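Local coordinates for protein adenylyltransferase thiF (Escherichia coli, PDB 1ZUD) that adenylates the C-terminal glycine of the sulfur carrier protein ThiS with ATP, a step in making the thiazole of thiamin, at residues D124-D127 / T131-E134; T148-A151 / G156-M159; Q30-G35 / K113-R118. All coordinates share one frame; numbering follows the deposited sequence. Where two conformers were deposited one is given.

Contact 1 of 3, residues D124-D127 / T131-E134; sequences DCTD and TRQE
D124 and R132 form the charged pair of this contact: carboxylate oxygen OD2 of D124 lies 2.8 Å from NH1 of R132. The salt bridge is close but its hydrogen bond is weak, bent to 119° at the hydrogen, in keeping with side chains that cross at about a right angle and carboxylate and guanidinium planes 54° apart. R132 runs extended from CG to NE, alongside T126 and in the opposite direction, which lets its CG touch OG1 of T126 at 3.3 Å. Its NH2 ends 2.7 Å from the T126 carbonyl O, at an angle too poor for a hydrogen bond, and bonds instead to A149 O.

The other oxygen, OD1 of D124, accepts on its anti side from the backbone N-H of T126, N to OD1 3.0 Å, an Asx turn, and on its syn side from the T126 hydroxyl OG1 at 2.8 Å. With chi1 at 62°, OG1 of T126 sits between its backbone N and carbonyl carbon, within range of that oxygen. One water bridges D124 OD2 and the R132 carbonyl O. The apolar share is small: the CG2 methyls of T126 and T131 meet at 3.9 Å.

D127 and T131 belong to the ATP-binding residues, and R132 NE hydrogen-bonds the backbone O of A64 of the ThiS chain, consistent with a turn where nucleotide and ThiS tail come together. It leads from strand 121-124 into helix 129-141, with I34 of strand 30-34 against T126, and T148 of strand 146-152 hydrogen-bonded through OG1 to D124 OD2.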
loop_
_atom_site.group_PDB
_atom_site.type_symbol
_atom_site.label_atom_id
_atom_site.label_comp_id
_atom_site.label_asym_id
_atom_site.label_seq_id
_atom_site.Cartn_x
_atom_site.Cartn_y
_atom_site.Cartn_z
ATOM N N ASP C 124 2.679 5.983 14.815
ATOM C CA ASP C 124 3.279 7.311 14.632
ATOM C C ASP C 124 2.963 7.764 13.182
ATOM O O ASP C 124 3.536 7.275 12.230
ATOM C CB ASP C 124 4.793 7.281 14.836
ATOM C CG ASP C 124 5.501 8.547 14.317
ATOM O OD1 ASP C 124 4.857 9.608 14.102
ATOM O OD2 ASP C 124 6.736 8.472 14.113
ATOM N N CYS C 125 2.042 8.709 13.066
ATOM C CA CYS C 125 1.618 9.219 11.773
ATOM C C CYS C 125 1.849 10.725 11.760
ATOM O O CYS C 125 1.050 11.476 11.188
ATOM C CB CYS C 125 0.145 8.939 11.593
ATOM S SG CYS C 125 -0.289 7.220 11.696
ATOM N N THR C 126 2.931 11.170 12.398
ATOM C CA THR C 126 3.207 12.609 12.500
ATOM C C THR C 126 4.078 13.118 11.350
ATOM O O THR C 126 4.371 12.378 10.417
ATOM C CB THR C 126 3.833 13.010 13.904
ATOM O OG1 THR C 126 5.103 12.349 14.100
ATOM C CG2 THR C 126 2.875 12.621 15.028
ATOM N N ASP C 127 4.503 14.368 11.406
ATOM C CA ASP C 127 5.208 14.904 10.250
ATOM C C ASP C 127 6.493 15.653 10.567
ATOM O O ASP C 127 6.892 16.517 9.779
ATOM C CB ASP C 127 4.296 15.895 9.537
ATOM C CG ASP C 127 3.947 17.066 10.449
ATOM O OD1 ASP C 127 3.104 17.904 10.078
ATOM O OD2 ASP C 127 4.538 17.145 11.560
ATOM N N THR C 131 8.920 15.427 17.064
ATOM C CA THR C 131 7.810 14.681 17.622
ATOM C C THR C 131 8.039 13.160 17.487
ATOM O O THR C 131 7.755 12.395 18.405
ATOM C CB THR C 131 6.508 15.050 16.871
ATOM O OG1 THR C 131 6.349 16.470 16.927
ATOM C CG2 THR C 131 5.321 14.417 17.508
ATOM N N ARG C 132 8.531 12.719 16.328
ATOM C CA ARG C 132 8.773 11.314 16.142
ATOM C C ARG C 132 9.804 10.835 17.165
ATOM O O ARG C 132 9.646 9.751 17.725
ATOM C CB ARG C 132 9.263 11.021 14.708
ATOM C CG ARG C 132 8.167 11.193 13.588
ATOM C CD ARG C 132 8.785 11.075 12.192
ATOM N NE ARG C 132 7.808 11.223 11.110
ATOM C CZ ARG C 132 6.951 10.265 10.741
ATOM N NH1 ARG C 132 6.927 9.077 11.356
ATOM N NH2 ARG C 132 6.135 10.470 9.727
ATOM N N GLN C 133 10.849 11.613 17.418
ATOM C CA GLN C 133 11.813 11.136 18.431
ATOM C C GLN C 133 11.161 11.051 19.820
ATOM O O GLN C 133 11.416 10.092 20.579
ATOM C CB GLN C 133 13.041 12.064 18.496
ATOM C CG GLN C 133 13.827 12.080 17.215
ATOM C CD GLN C 133 14.686 10.831 17.047
ATOM O OE1 GLN C 133 14.604 9.897 17.847
ATOM N NE2 GLN C 133 15.504 10.809 15.988
ATOM N N GLU C 134 10.269 12.012 20.140
ATOM C CA GLU C 134 9.626 12.010 21.452
ATOM C C GLU C 134 8.729 10.775 21.620
ATOM O O GLU C 134 8.673 10.181 22.681
ATOM C CB GLU C 134 8.798 13.322 21.708
ATOM C CG GLU C 134 8.849 13.735 23.211
ATOM C CD GLU C 134 7.723 14.677 23.718
ATOM O OE1 GLU C 134 7.231 15.531 22.953
ATOM O OE2 GLU C 134 7.352 14.577 24.913
HETATM O O HOH W 1 8.404 7.540 16.087
#

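Contact 2 of 3, residues T148-A151 / G156-M159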
loop_
_atom_site.group_PDB
_atom_site.type_symbol
_atom_site.label_atom_id
_atom_site.label_comp_id
_atom_site.label_asym_id
_atom_site.label_seq_id
_atom_site.Cartn_x
_atom_site.Cartn_y
_atom_site.Cartn_z
ATOM N N THR C 148 5.719 2.858 12.794
ATOM C CA THR C 148 5.929 4.186 12.272
ATOM C C THR C 148 6.074 4.226 10.782
ATOM O O THR C 148 6.655 3.330 10.195
ATOM C CB THR C 148 7.235 4.852 12.942
ATOM O OG1 THR C 148 7.454 6.159 12.384
ATOM C CG2 THR C 148 8.505 3.991 12.661
ATOM N N ALA C 149 5.583 5.289 10.165
ATOM C CA ALA C 149 5.703 5.404 8.699
ATOM C C ALA C 149 5.801 6.861 8.292
ATOM O O ALA C 149 5.488 7.728 9.066
ATOM C CB ALA C 149 4.487 4.726 8.010
ATOM N N SER C 150 6.272 7.115 7.070
ATOM C CA SER C 150 6.397 8.462 6.574
ATOM C C SER C 150 6.275 8.390 5.041
ATOM O O SER C 150 6.374 7.299 4.414
ATOM C CB SER C 150 7.774 9.048 6.966
ATOM O OG SER C 150 8.803 8.208 6.464
ATOM N N ALA C 151 6.030 9.544 4.430
ATOM C CA ALA C 151 5.962 9.579 2.974
ATOM C C ALA C 151 6.152 11.004 2.517
ATOM O O ALA C 151 5.768 11.907 3.241
ATOM C CB ALA C 151 4.572 9.033 2.491
ATOM N N GLY C 156 8.025 6.314 0.399
ATOM C CA GLY C 156 7.482 5.963 1.711
ATOM C C GLY C 156 8.475 5.120 2.503
ATOM O O GLY C 156 9.300 4.449 1.882
ATOM N N GLN C 157 8.401 5.189 3.840
ATOM C CA GLN C 157 9.244 4.418 4.754
ATOM C C GLN C 157 8.347 3.866 5.836
ATOM O O GLN C 157 7.476 4.566 6.314
ATOM C CB GLN C 157 10.335 5.323 5.393
ATOM C CG GLN C 157 11.204 6.006 4.312
ATOM C CD GLN C 157 12.368 6.887 4.866
ATOM O OE1 GLN C 157 12.315 7.342 6.000
ATOM N NE2 GLN C 157 13.379 7.145 4.029
ATOM N N LEU C 158 8.570 2.615 6.245
ATOM C CA LEU C 158 7.757 2.019 7.297
ATOM C C LEU C 158 8.629 1.038 8.166
ATOM O O LEU C 158 9.485 0.347 7.626
ATOM C CB LEU C 158 6.625 1.227 6.632
ATOM C CG LEU C 158 5.865 0.212 7.472
ATOM C CD1 LEU C 158 5.006 0.962 8.454
ATOM C CD2 LEU C 158 4.987 -0.671 6.548
ATOM N N MET C 159 8.398 1.001 9.480
ATOM C CA MET C 159 9.099 0.052 10.361
ATOM C C MET C 159 8.188 -0.302 11.503
ATOM O O MET C 159 7.467 0.583 12.030
ATOM C CB MET C 159 10.329 0.659 11.057
ATOM C CG MET C 159 11.148 1.593 10.322
ATOM S SD MET C 159 12.376 2.140 11.555
ATOM C CE MET C 159 11.977 3.817 11.582
#
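T148 pairs with M159 within an antiparallel ladder in which 148-151 and 156-159 run at 177° to each other, their axes 4.6 Å apart. T148-M159 and S150-Q157 are the hydrogen-bonded pairs, each closed by two N-H...O bonds; A149-L158 and A151-G156 are the non-hydrogen-bonded ones. The bond from T148 N to M159 O is nearly straight, 170° at the hydrogen, whereas Q157 N approaches S150 O from above its carbonyl plane. CA-H...O contacts fill in between, the shortest from A149 CA to Q157 O at 3.1 Å.

T148, S150, Q157 and M159 share one face. There the T148 and M159 side chains lie side by side, CG2 of T148 3.6 Å from CE of M159, the methionine bent at its last torsion (chi3 -118°). S150 OG rests 3.4 Å from CB of Q157, but its polar partner is the O of I63 in the ThiS chain. The Q157 amide also turns to ThiS, giving NE2 to the O of Q61 and accepting from the N-H of I63 on OE1. On the other face CB of A149 meets CD1 of L158 at 3.8 Å, against M197, L200 and Q201 of helix 191-210.

This is a beta hairpin in the mixed central sheet of the ThiF/MoeB adenylyltransferase fold: its first strand is parallel to the Rossmann-like half, its second starts the antiparallel half, and one face receives the ThiS tail.

Contact 3 of 3, residues Q30-G35 / K113-R118; sequences QVLIIG and KDAVAR. With NA (sodium ion), chain J.
L32 meets A115 and V116 where helix 109-118 packs on strand 30-34 of the Rossmann-like nucleotide-binding fold, the strand that leads into the glycine-rich turn starting at G35. Strand and helix axes approach to 8.2 Å, with their directions 142° apart. The tight part is apolar and buried. CD2 of L32 presses on CB of A115 at 3.6 Å and reaches CG2 of V116 at 4.1 Å, while CD1 of L32 also lies near the alanine methyl. With CG opposite the backbone N (chi1 169°) the leucine's end is carried to the helix, CD2 the nearer methyl.

Toward the C-terminal end of the helix the contact becomes looser and more polar. Q30 is stretched out along its whole side chain and lays its amide over the last turn, NE2 3.5 Å from CB of R118. A water links Q30 NE2 to the A115 carbonyl O, giving a hydrogen bond to the carbonyl and accepting a weak one from NE2. Cutting Q30 back to an alanine would probably leave this water without its strand-side partner and uncover the CB of R118. The guanidinium of R118 leads away from the strand; its pairing with D114 one turn earlier, NE to OD1, is doubtful, since D114 was modelled in two conformers.

The end of this helix also holds a sodium ion, which A119 and T144 help to bind together with two waters. The helix itself supplies two carbonyl oxygens: V116 O at 2.4 Å and A117 O at 2.6 Å from the sodium.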
loop_
_atom_site.group_PDB
_atom_site.type_symbol
_atom_site.label_atom_id
_atom_site.label_comp_id
_atom_site.label_asym_id
_atom_site.label_seq_id
_atom_site.Cartn_x
_atom_site.Cartn_y
_atom_site.Cartn_z
ATOM N N GLN C 30 -6.374 -1.554 22.443
ATOM C CA GLN C 30 -6.378 -0.107 22.375
ATOM C C GLN C 30 -5.247 0.390 21.506
ATOM O O GLN C 30 -4.068 0.016 21.692
ATOM C CB GLN C 30 -6.302 0.529 23.804
ATOM C CG GLN C 30 -6.267 2.096 23.676
ATOM C CD GLN C 30 -6.444 2.832 24.994
ATOM O OE1 GLN C 30 -7.206 2.396 25.878
ATOM N NE2 GLN C 30 -5.763 3.953 25.127
ATOM N N VAL C 31 -5.568 1.254 20.549
ATOM C CA VAL C 31 -4.523 1.772 19.641
ATOM C C VAL C 31 -4.497 3.275 19.700
ATOM O O VAL C 31 -5.560 3.949 19.706
ATOM C CB VAL C 31 -4.775 1.325 18.151
ATOM C CG1 VAL C 31 -3.816 2.077 17.172
ATOM C CG2 VAL C 31 -4.498 -0.179 17.996
ATOM N N LEU C 32 -3.297 3.818 19.814
ATOM C CA LEU C 32 -3.147 5.265 19.795
ATOM C C LEU C 32 -2.592 5.658 18.416
ATOM O O LEU C 32 -1.490 5.211 18.013
ATOM C CB LEU C 32 -2.182 5.763 20.904
ATOM C CG LEU C 32 -1.697 7.229 20.882
ATOM C CD1 LEU C 32 -2.862 8.261 21.123
ATOM C CD2 LEU C 32 -0.614 7.368 21.931
ATOM N N ILE C 33 -3.350 6.510 17.703
ATOM C CA ILE C 33 -2.908 7.026 16.402
ATOM C C ILE C 33 -2.505 8.501 16.620
ATOM O O ILE C 33 -3.338 9.371 16.971
ATOM C CB ILE C 33 -4.031 6.937 15.312
ATOM C CG1 ILE C 33 -4.465 5.449 15.140
ATOM C CG2 ILE C 33 -3.497 7.545 13.951
ATOM C CD1 ILE C 33 -5.781 5.243 14.282
ATOM N N ILE C 34 -1.224 8.790 16.454
ATOM C CA ILE C 34 -0.763 10.165 16.630
ATOM C C ILE C 34 -0.562 10.801 15.250
ATOM O O ILE C 34 0.337 10.422 14.526
ATOM C CB ILE C 34 0.537 10.181 17.422
ATOM C CG1 ILE C 34 0.324 9.388 18.725
ATOM C CG2 ILE C 34 0.888 11.606 17.801
ATOM C CD1 ILE C 34 1.647 9.212 19.504
ATOM N N GLY C 35 -1.427 11.761 14.892
ATOM C CA GLY C 35 -1.369 12.377 13.576
ATOM C C GLY C 35 -2.567 11.918 12.760
ATOM O O GLY C 35 -2.735 10.748 12.515
ATOM N N LYS C 113 3.061 10.489 27.445
ATOM C CA LYS C 113 3.380 9.302 28.223
ATOM C C LYS C 113 2.139 8.555 28.698
ATOM O O LYS C 113 2.095 7.336 28.691
ATOM C CB LYS C 113 4.238 9.684 29.447
ATOM C CG LYS C 113 5.701 9.968 29.092
ATOM C CD LYS C 113 6.450 10.393 30.346
ATOM C CE LYS C 113 7.970 10.290 30.199
ATOM N NZ LYS C 113 8.572 11.523 29.605
ATOM N N ASP C 114 1.112 9.287 29.115
ATOM C CA ASP C 114 -0.059 8.629 29.605
ATOM C C ASP C 114 -0.822 7.944 28.480
ATOM O O ASP C 114 -1.367 6.847 28.682
ATOM C CB ASP C 114 -0.969 9.630 30.345
ATOM C CG ASP C 114 -2.162 8.948 31.014
ATOM O OD1 ASP C 114 -3.243 8.873 30.378
ATOM O OD2 ASP C 114 -2.019 8.466 32.166
ATOM N N ALA C 115 -0.867 8.574 27.300
ATOM C CA ALA C 115 -1.574 7.942 26.173
ATOM C C ALA C 115 -0.768 6.709 25.673
ATOM O O ALA C 115 -1.326 5.655 25.318
ATOM C CB ALA C 115 -1.743 8.978 25.006
ATOM N N VAL C 116 0.543 6.828 25.651
ATOM C CA VAL C 116 1.333 5.686 25.223
ATOM C C VAL C 116 1.156 4.544 26.209
ATOM O O VAL C 116 1.007 3.393 25.822
ATOM C CB VAL C 116 2.824 6.095 25.096
ATOM C CG1 VAL C 116 3.749 4.860 24.870
ATOM C CG2 VAL C 116 2.935 7.016 23.912
ATOM N N ALA C 117 1.144 4.844 27.501
ATOM C CA ALA C 117 1.027 3.754 28.490
ATOM C C ALA C 117 -0.286 2.981 28.337
ATOM O O ALA C 117 -0.302 1.767 28.366
ATOM C CB ALA C 117 1.146 4.311 29.904
ATOM N N ARG C 118 -1.377 3.701 28.127
ATOM C CA ARG C 118 -2.696 3.079 27.948
ATOM C C ARG C 118 -2.859 2.296 26.647
ATOM O O ARG C 118 -3.604 1.336 26.614
ATOM C CB ARG C 118 -3.768 4.161 27.982
ATOM C CG ARG C 118 -3.932 4.783 29.377
ATOM C CD ARG C 118 -4.906 5.992 29.390
ATOM N NE ARG C 118 -5.062 6.566 30.733
ATOM C CZ ARG C 118 -5.822 6.043 31.693
ATOM N NH1 ARG C 118 -6.523 4.928 31.473
ATOM N NH2 ARG C 118 -5.855 6.624 32.887
HETATM NA NA NA J . 1.268 1.051 26.449
HETATM O O HOH W 2 -3.935 5.921 24.455
HETATM O O HOH W 3 1.007 -1.312 26.856
HETATM O O HOH W 4 2.695 0.849 28.522
#

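From the N terminus, contact 3 spans furthest along the chain: strand 30-34 leaves for the glycine-rich turn, and helix 109-118 returns 78 residues later to pack on this Rossmann-like strand. Contact 1 then closes a short turn joining strand 121-124 to helix 129-141, and contact 2 closes the hairpin 146-161, joining the parallel part of the sheet to the antiparallel part. The three follow in series, none nested or crossing. Contact 1 touches both others: C125 N lies 2.8 Å from I34 O, and R132 NH2 lies 2.9 Å from A149 O, both probable hydrogen bonds. Contacts 2 and 3, with centres 18 Å apart, do not touch but share the central sheet.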